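Local coordinates for protein telomere length regulator taz1 (PDB 4ZMK) that binds double-stranded telomeric DNA as a homodimer and regulates telomere length in fission yeast, the chain here being its dimerization domain, at residues 13-19 with 63-68. Where two conformers were deposited one is given. Residue numbers count along the deposited sequence, not the author numbering.
Sequences IDNTEIS and SRAKSL
In the Taz1 dimerization domain, the loop leading into helix 20-40 wraps around the guanidinium of Arg64 on helix 44-70. Residues 13-19 lack regular structure; Asn15 to Ile18 form a type I beta turn (phi/psi Thr16 -72/-12, Glu17 -72/-19), closed by Ile18 N to Asn15 O (3.2 Å), and Asn15 OD1 accepts from Glu17 N (2.8 Å), an Asx turn. Residues 63-68 are helical. CA atoms are nearest at Asp14-Arg64 (3.8 Å) and Thr16-Leu68 (6.0 Å). With chi1 to chi3 all t and chi4 82°, Arg64 extends into the curve of the loop: NH1 donates to Ile13 O (2.8 Å, N-H...O angle 156°) and Asn15 O (3.2 Å, 135°), NH2 to Ile18 O (2.8 Å, 166°), all three carbonyls near the guanidinium plane. Arg64 NH2 also forms a salt bridge with Glu20 of the second subunit, so this side chain reaches both its own loop and the homodimer interface. Ser63 OG donates to Asp14 OD2 (2.9 Å; Asp14 chi1 p), while Thr16 CG2 packs 3.6 Å from Ser67 CB and 3.9 Å from Leu68 CD2.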
loop_
_atom_site.group_PDB
_atom_site.type_symbol
_atom_site.label_atom_id
_atom_site.label_comp_id
_atom_site.label_asym_id
_atom_site.label_seq_id
_atom_site.Cartn_x
_atom_site.Cartn_y
_atom_site.Cartn_z
ATOM N N ILE A 13 -2.086 -12.479 4.494
ATOM C CA ILE A 13 -2.759 -11.639 3.509
ATOM C C ILE A 13 -2.850 -12.300 2.132
ATOM O O ILE A 13 -3.647 -11.889 1.298
ATOM C CB ILE A 13 -2.080 -10.259 3.387
ATOM C CG1 ILE A 13 -3.057 -9.250 2.777
ATOM C CG2 ILE A 13 -0.795 -10.355 2.597
ATOM C CD1 ILE A 13 -2.611 -7.826 2.888
ATOM N N ASP A 14 -2.072 -13.348 1.896
ATOM C CA ASP A 14 -2.131 -14.009 0.597
ATOM C C ASP A 14 -2.952 -15.287 0.669
ATOM O O ASP A 14 -2.933 -16.102 -0.253
ATOM C CB ASP A 14 -0.727 -14.302 0.064
ATOM C CG ASP A 14 0.080 -15.165 0.993
ATOM O OD1 ASP A 14 -0.238 -15.200 2.203
ATOM O OD2 ASP A 14 1.041 -15.800 0.511
ATOM N N ASN A 15 -3.672 -15.450 1.775
ATOM C CA ASN A 15 -4.662 -16.512 1.920
ATOM C C ASN A 15 -5.929 -16.087 1.201
ATOM O O ASN A 15 -6.500 -15.051 1.521
ATOM C CB ASN A 15 -4.937 -16.794 3.405
ATOM C CG ASN A 15 -5.927 -17.941 3.637
ATOM O OD1 ASN A 15 -6.724 -18.298 2.767
ATOM N ND2 ASN A 15 -5.888 -18.506 4.839
ATOM N N THR A 16 -6.369 -16.882 0.232
ATOM C CA THR A 16 -7.515 -16.501 -0.585
ATOM C C THR A 16 -8.848 -16.577 0.160
ATOM O O THR A 16 -9.863 -16.085 -0.338
ATOM C CB THR A 16 -7.623 -17.377 -1.839
ATOM O OG1 THR A 16 -7.889 -18.726 -1.444
ATOM C CG2 THR A 16 -6.330 -17.320 -2.659
ATOM N N GLU A 17 -8.859 -17.194 1.339
ATOM C CA GLU A 17 -10.083 -17.264 2.131
ATOM C C GLU A 17 -10.412 -15.889 2.709
ATOM O O GLU A 17 -11.549 -15.629 3.098
ATOM C CB GLU A 17 -9.962 -18.308 3.250
ATOM C CG GLU A 17 -11.308 -18.761 3.821
ATOM C CD GLU A 17 -11.191 -19.944 4.774
ATOM O OE1 GLU A 17 -10.054 -20.354 5.091
ATOM O OE2 GLU A 17 -12.240 -20.470 5.205
ATOM N N ILE A 18 -9.406 -15.017 2.752
ATOM C CA ILE A 18 -9.573 -13.641 3.194
ATOM C C ILE A 18 -10.245 -12.843 2.094
ATOM O O ILE A 18 -9.759 -12.826 0.966
ATOM C CB ILE A 18 -8.228 -13.009 3.542
ATOM C CG1 ILE A 18 -7.659 -13.668 4.790
ATOM C CG2 ILE A 18 -8.374 -11.527 3.776
ATOM C CD1 ILE A 18 -6.383 -13.048 5.247
ATOM N N SER A 19 -11.364 -12.197 2.406
ATOM C CA SER A 19 -12.112 -11.454 1.398
ATOM C C SER A 19 -11.399 -10.171 0.998
ATOM O O SER A 19 -10.501 -9.708 1.697
ATOM C CB SER A 19 -13.503 -11.117 1.909
ATOM O OG SER A 19 -13.432 -10.091 2.881
ATOM N N SER A 63 2.124 -11.672 -3.896
ATOM C CA SER A 63 1.871 -13.047 -3.498
ATOM C C SER A 63 0.369 -13.315 -3.445
ATOM O O SER A 63 -0.103 -14.354 -3.898
ATOM C CB SER A 63 2.513 -13.341 -2.144
ATOM O OG SER A 63 2.356 -14.702 -1.782
ATOM N N ARG A 64 -0.380 -12.370 -2.892
ATOM C CA ARG A 64 -1.827 -12.518 -2.839
ATOM C C ARG A 64 -2.420 -12.570 -4.246
ATOM O O ARG A 64 -3.235 -13.428 -4.544
ATOM C CB ARG A 64 -2.460 -11.381 -2.034
ATOM C CG ARG A 64 -3.975 -11.395 -2.077
ATOM C CD ARG A 64 -4.603 -10.341 -1.192
ATOM N NE ARG A 64 -6.049 -10.427 -1.289
ATOM C CZ ARG A 64 -6.785 -11.291 -0.601
ATOM N NH1 ARG A 64 -6.208 -12.128 0.257
ATOM N NH2 ARG A 64 -8.098 -11.315 -0.770
ATOM N N ALA A 65 -1.999 -11.651 -5.110
ATOM C CA ALA A 65 -2.434 -11.638 -6.513
ATOM C C ALA A 65 -2.180 -12.969 -7.207
ATOM O O ALA A 65 -3.017 -13.452 -7.970
ATOM C CB ALA A 65 -1.744 -10.523 -7.276
ATOM N N LYS A 66 -1.018 -13.557 -6.950
ATOM C CA LYS A 66 -0.711 -14.879 -7.475
ATOM C C LYS A 66 -1.709 -15.936 -6.968
ATOM O O LYS A 66 -2.313 -16.649 -7.760
ATOM C CB LYS A 66 0.710 -15.285 -7.106
ATOM C CG LYS A 66 1.066 -16.660 -7.621
ATOM C CD LYS A 66 2.452 -17.105 -7.219
ATOM C CE LYS A 66 2.809 -18.362 -8.000
ATOM N NZ LYS A 66 4.236 -18.710 -7.899
ATOM N N SER A 67 -1.887 -16.017 -5.650
ATOM C CA SER A 67 -2.824 -16.962 -5.055
ATOM C C SER A 67 -4.228 -16.794 -5.591
ATOM O O SER A 67 -4.933 -17.777 -5.794
ATOM C CB SER A 67 -2.842 -16.818 -3.537
ATOM O OG SER A 67 -1.650 -17.326 -2.975
ATOM N N LEU A 68 -4.634 -15.551 -5.823
ATOM C CA LEU A 68 -5.991 -15.279 -6.295
ATOM C C LEU A 68 -6.176 -15.679 -7.740
ATOM O O LEU A 68 -7.224 -16.198 -8.119
ATOM C CB LEU A 68 -6.342 -13.806 -6.134
ATOM C CG LEU A 68 -6.616 -13.363 -4.700
ATOM C CD1 LEU A 68 -6.768 -11.851 -4.644
ATOM C CD2 LEU A 68 -7.850 -14.077 -4.127
#